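Local coordinates for putative Transcriptional Regulator (Rhodococcus sp., PDB 2IA2), which probably regulates transcription as a two-domain IclR-family protein, pairing a DNA-binding helix-turn-helix domain with a GAF-like C-terminal domain that in relatives senses small molecules, at residues Ser110-Ile115 with Ile121-Arg126. Residues are numbered along the deposited sequence; the frame is centred on the assembly and turned at random.
Sequences SSSVSI and IVYVAR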
ATOM      1  N   SER A 110     -13.440 -24.449   4.648  1.00 28.47           N
ATOM      2  CA  SER A 110     -12.636 -23.837   3.584  1.00 29.30           C
ATOM      3  C   SER A 110     -13.126 -22.407   3.195  1.00 28.18           C
ATOM      4  O   SER A 110     -14.344 -22.187   3.023  1.00 27.81           O
ATOM      5  CB  SER A 110     -12.679 -24.790   2.359  1.00 30.59           C
ATOM      6  OG  SER A 110     -12.423 -24.135   1.106  1.00 35.41           O
ATOM      7  N   SER A 111     -12.183 -21.451   3.089  1.00 26.98           N
ATOM      8  CA  SER A 111     -12.453 -20.068   2.628  1.00 25.95           C
ATOM      9  C   SER A 111     -11.420 -19.728   1.545  1.00 25.73           C
ATOM     10  O   SER A 111     -10.296 -20.203   1.638  1.00 24.93           O
ATOM     11  CB  SER A 111     -12.419 -19.054   3.773  1.00 25.57           C
ATOM     12  OG  SER A 111     -11.127 -19.009   4.379  1.00 29.79           O
ATOM     13  N   SER A 112     -11.827 -18.968   0.516  1.00 23.91           N
ATOM     14  CA  SER A 112     -10.988 -18.622  -0.601  1.00 22.60           C
ATOM     15  C   SER A 112     -11.240 -17.203  -1.020  1.00 22.75           C
ATOM     16  O   SER A 112     -12.328 -16.606  -0.706  1.00 21.53           O
ATOM     17  CB  SER A 112     -11.343 -19.472  -1.815  1.00 22.42           C
ATOM     18  OG  SER A 112     -11.276 -20.865  -1.502  1.00 27.42           O
ATOM     19  N   VAL A 113     -10.303 -16.682  -1.822  1.00 22.39           N
ATOM     20  CA  VAL A 113     -10.556 -15.402  -2.494  1.00 21.63           C
ATOM     21  C   VAL A 113     -10.298 -15.644  -3.968  1.00 22.79           C
ATOM     22  O   VAL A 113      -9.342 -16.317  -4.317  1.00 21.48           O
ATOM     23  CB  VAL A 113      -9.673 -14.243  -1.898  1.00 21.18           C
ATOM     24  CG1 VAL A 113      -9.640 -13.014  -2.832  1.00 19.79           C
ATOM     25  CG2 VAL A 113     -10.180 -13.822  -0.534  1.00 20.52           C
ATOM     26  N   SER A 114     -11.124 -15.063  -4.842  1.00 23.39           N
ATOM     27  CA  SER A 114     -10.856 -15.169  -6.291  1.00 24.32           C
ATOM     28  C   SER A 114     -11.064 -13.842  -6.978  1.00 25.01           C
ATOM     29  O   SER A 114     -11.629 -12.892  -6.407  1.00 22.63           O
ATOM     30  CB  SER A 114     -11.774 -16.211  -6.963  1.00 25.72           C
ATOM     31  OG  SER A 114     -13.125 -15.793  -6.794  1.00 24.33           O
ATOM     32  N   ILE A 115     -10.568 -13.770  -8.213  1.00 26.00           N
ATOM     33  CA  ILE A 115     -10.780 -12.602  -9.037  1.00 26.03           C
ATOM     34  C   ILE A 115     -11.333 -13.084 -10.364  1.00 26.39           C
ATOM     35  O   ILE A 115     -11.281 -14.277 -10.639  1.00 26.09           O
ATOM     36  CB  ILE A 115      -9.448 -11.819  -9.236  1.00 25.57           C
ATOM     37  CG1 ILE A 115      -8.422 -12.709  -9.963  1.00 27.77           C
ATOM     38  CG2 ILE A 115      -8.966 -11.273  -7.874  1.00 23.60           C
ATOM     39  CD1 ILE A 115      -7.217 -12.008 -10.434  1.00 34.36           C
ATOM     40  N   ILE A 121     -13.471 -17.496 -12.970  1.00 27.72           N
ATOM     41  CA  ILE A 121     -12.865 -16.926 -11.749  1.00 24.85           C
ATOM     42  C   ILE A 121     -11.574 -17.669 -11.629  1.00 25.77           C
ATOM     43  O   ILE A 121     -11.465 -18.809 -12.151  1.00 24.97           O
ATOM     44  CB  ILE A 121     -13.743 -17.151 -10.477  1.00 25.24           C
ATOM     45  CG1 ILE A 121     -13.895 -18.672 -10.139  1.00 22.29           C
ATOM     46  CG2 ILE A 121     -15.116 -16.471 -10.653  1.00 19.87           C
ATOM     47  CD1 ILE A 121     -14.684 -18.980  -8.751  1.00 24.91           C
ATOM     48  N   VAL A 122     -10.610 -17.037 -10.973  1.00 25.05           N
ATOM     49  CA  VAL A 122      -9.266 -17.625 -10.749  1.00 25.97           C
ATOM     50  C   VAL A 122      -9.031 -17.538  -9.256  1.00 25.05           C
ATOM     51  O   VAL A 122      -9.156 -16.450  -8.666  1.00 23.42           O
ATOM     52  CB  VAL A 122      -8.081 -16.819 -11.388  1.00 26.36           C
ATOM     53  CG1 VAL A 122      -6.743 -17.594 -11.223  1.00 27.29           C
ATOM     54  CG2 VAL A 122      -8.305 -16.569 -12.844  1.00 28.57           C
ATOM     55  N   TYR A 123      -8.713 -18.669  -8.640  1.00 24.45           N
ATOM     56  CA  TYR A 123      -8.418 -18.674  -7.211  1.00 24.80           C
ATOM     57  C   TYR A 123      -7.084 -18.014  -6.940  1.00 23.90           C
ATOM     58  O   TYR A 123      -6.078 -18.421  -7.505  1.00 24.46           O
ATOM     59  CB  TYR A 123      -8.360 -20.096  -6.681  1.00 25.81           C
ATOM     60  CG  TYR A 123      -9.743 -20.650  -6.414  1.00 27.85           C
ATOM     61  CD1 TYR A 123     -10.612 -20.939  -7.475  1.00 28.03           C
ATOM     62  CD2 TYR A 123     -10.193 -20.837  -5.103  1.00 27.39           C
ATOM     63  CE1 TYR A 123     -11.908 -21.446  -7.242  1.00 30.46           C
ATOM     64  CE2 TYR A 123     -11.478 -21.366  -4.850  1.00 29.78           C
ATOM     65  CZ  TYR A 123     -12.319 -21.652  -5.931  1.00 29.65           C
ATOM     66  OH  TYR A 123     -13.569 -22.119  -5.682  1.00 33.81           O
ATOM     67  N   VAL A 124      -7.065 -17.089  -5.994  1.00 23.45           N
ATOM     68  CA  VAL A 124      -5.822 -16.383  -5.663  1.00 23.53           C
ATOM     69  C   VAL A 124      -5.350 -16.574  -4.213  1.00 23.23           C
ATOM     70  O   VAL A 124      -4.209 -16.302  -3.932  1.00 21.50           O
ATOM     71  CB  VAL A 124      -5.825 -14.851  -6.057  1.00 24.18           C
ATOM     72  CG1 VAL A 124      -5.859 -14.651  -7.602  1.00 24.64           C
ATOM     73  CG2 VAL A 124      -6.936 -14.079  -5.347  1.00 23.58           C
ATOM     74  N   ALA A 125      -6.217 -17.043  -3.317  1.00 21.59           N
ATOM     75  CA  ALA A 125      -5.814 -17.317  -1.917  1.00 23.07           C
ATOM     76  C   ALA A 125      -6.823 -18.349  -1.408  1.00 23.73           C
ATOM     77  O   ALA A 125      -7.957 -18.361  -1.878  1.00 22.83           O
ATOM     78  CB  ALA A 125      -5.881 -16.010  -1.043  1.00 23.31           C
ATOM     79  N   ARG A 126      -6.396 -19.230  -0.508  1.00 23.79           N
ATOM     80  CA  ARG A 126      -7.305 -20.190   0.060  1.00 26.92           C
ATOM     81  C   ARG A 126      -6.766 -20.676   1.372  1.00 25.46           C
ATOM     82  O   ARG A 126      -5.567 -20.640   1.589  1.00 25.49           O
ATOM     83  CB  ARG A 126      -7.537 -21.381  -0.896  1.00 26.09           C
ATOM     84  CG  ARG A 126      -6.311 -22.265  -1.075  1.00 34.51           C
ATOM     85  CD  ARG A 126      -6.888 -23.652  -1.042  1.00 43.48           C
ATOM     86  NE  ARG A 126      -5.999 -24.810  -1.149  1.00 48.71           N
ATOM     87  CZ  ARG A 126      -6.460 -26.058  -1.056  1.00 51.32           C
ATOM     88  NH1 ARG A 126      -7.758 -26.269  -0.834  1.00 50.46           N
ATOM     89  NH2 ARG A 126      -5.642 -27.095  -1.164  1.00 55.61           N
TER
HETATM   90  O   HOH W   1      -9.716 -24.174  -0.070  1.00 42.58           O
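V113 faces two consecutive residues of the neighbouring strand, V124 and A125, and the extra residue shifts the register of 110-115 against 121-126 by one between V113 and S114. The carbonyl oxygen of V113 accepts a nearly straight bond in its own plane from V124 N (2.9 Å) and a weak, longer one from A125 N, while V113 N gives its hydrogen to A125 O from above that carbonyl's plane. Beyond the bulge the regular ladder resumes, with I115 and V122 exchanging two backbone bonds. The two methyls of V124 reach two residues of 110-115 on the face of V113 and I115: CG2 meets V113 CG1 at 3.8 Å with the side chains oblique, and CG1 meets I115 CG1 at 4.0 Å nearly at right angles. V113 CG1 reaches V124 because it stands anti to the backbone N (chi1 164°). A125 lies beside V113 on this face and also packs on L100 of helix 92-107.

The other face carries Y123, whose ring presents its edge to S112, the hydroxyl OG lying in the ring plane 3.4 Å from CE2. S114 OG sits near I121 CB and is buried without a hydrogen-bonding partner, close to M150 and L154 of helix 149-156. At the far end a water joins S110 OG to R126 NH1, accepting from the guanidinium in its plane, 3.0 Å from NH1. A classic beta bulge in a tight antiparallel hairpin, flanked by helices on both faces, thus forms part of the six-stranded sheet of the GAF-like IclR C-terminal domain.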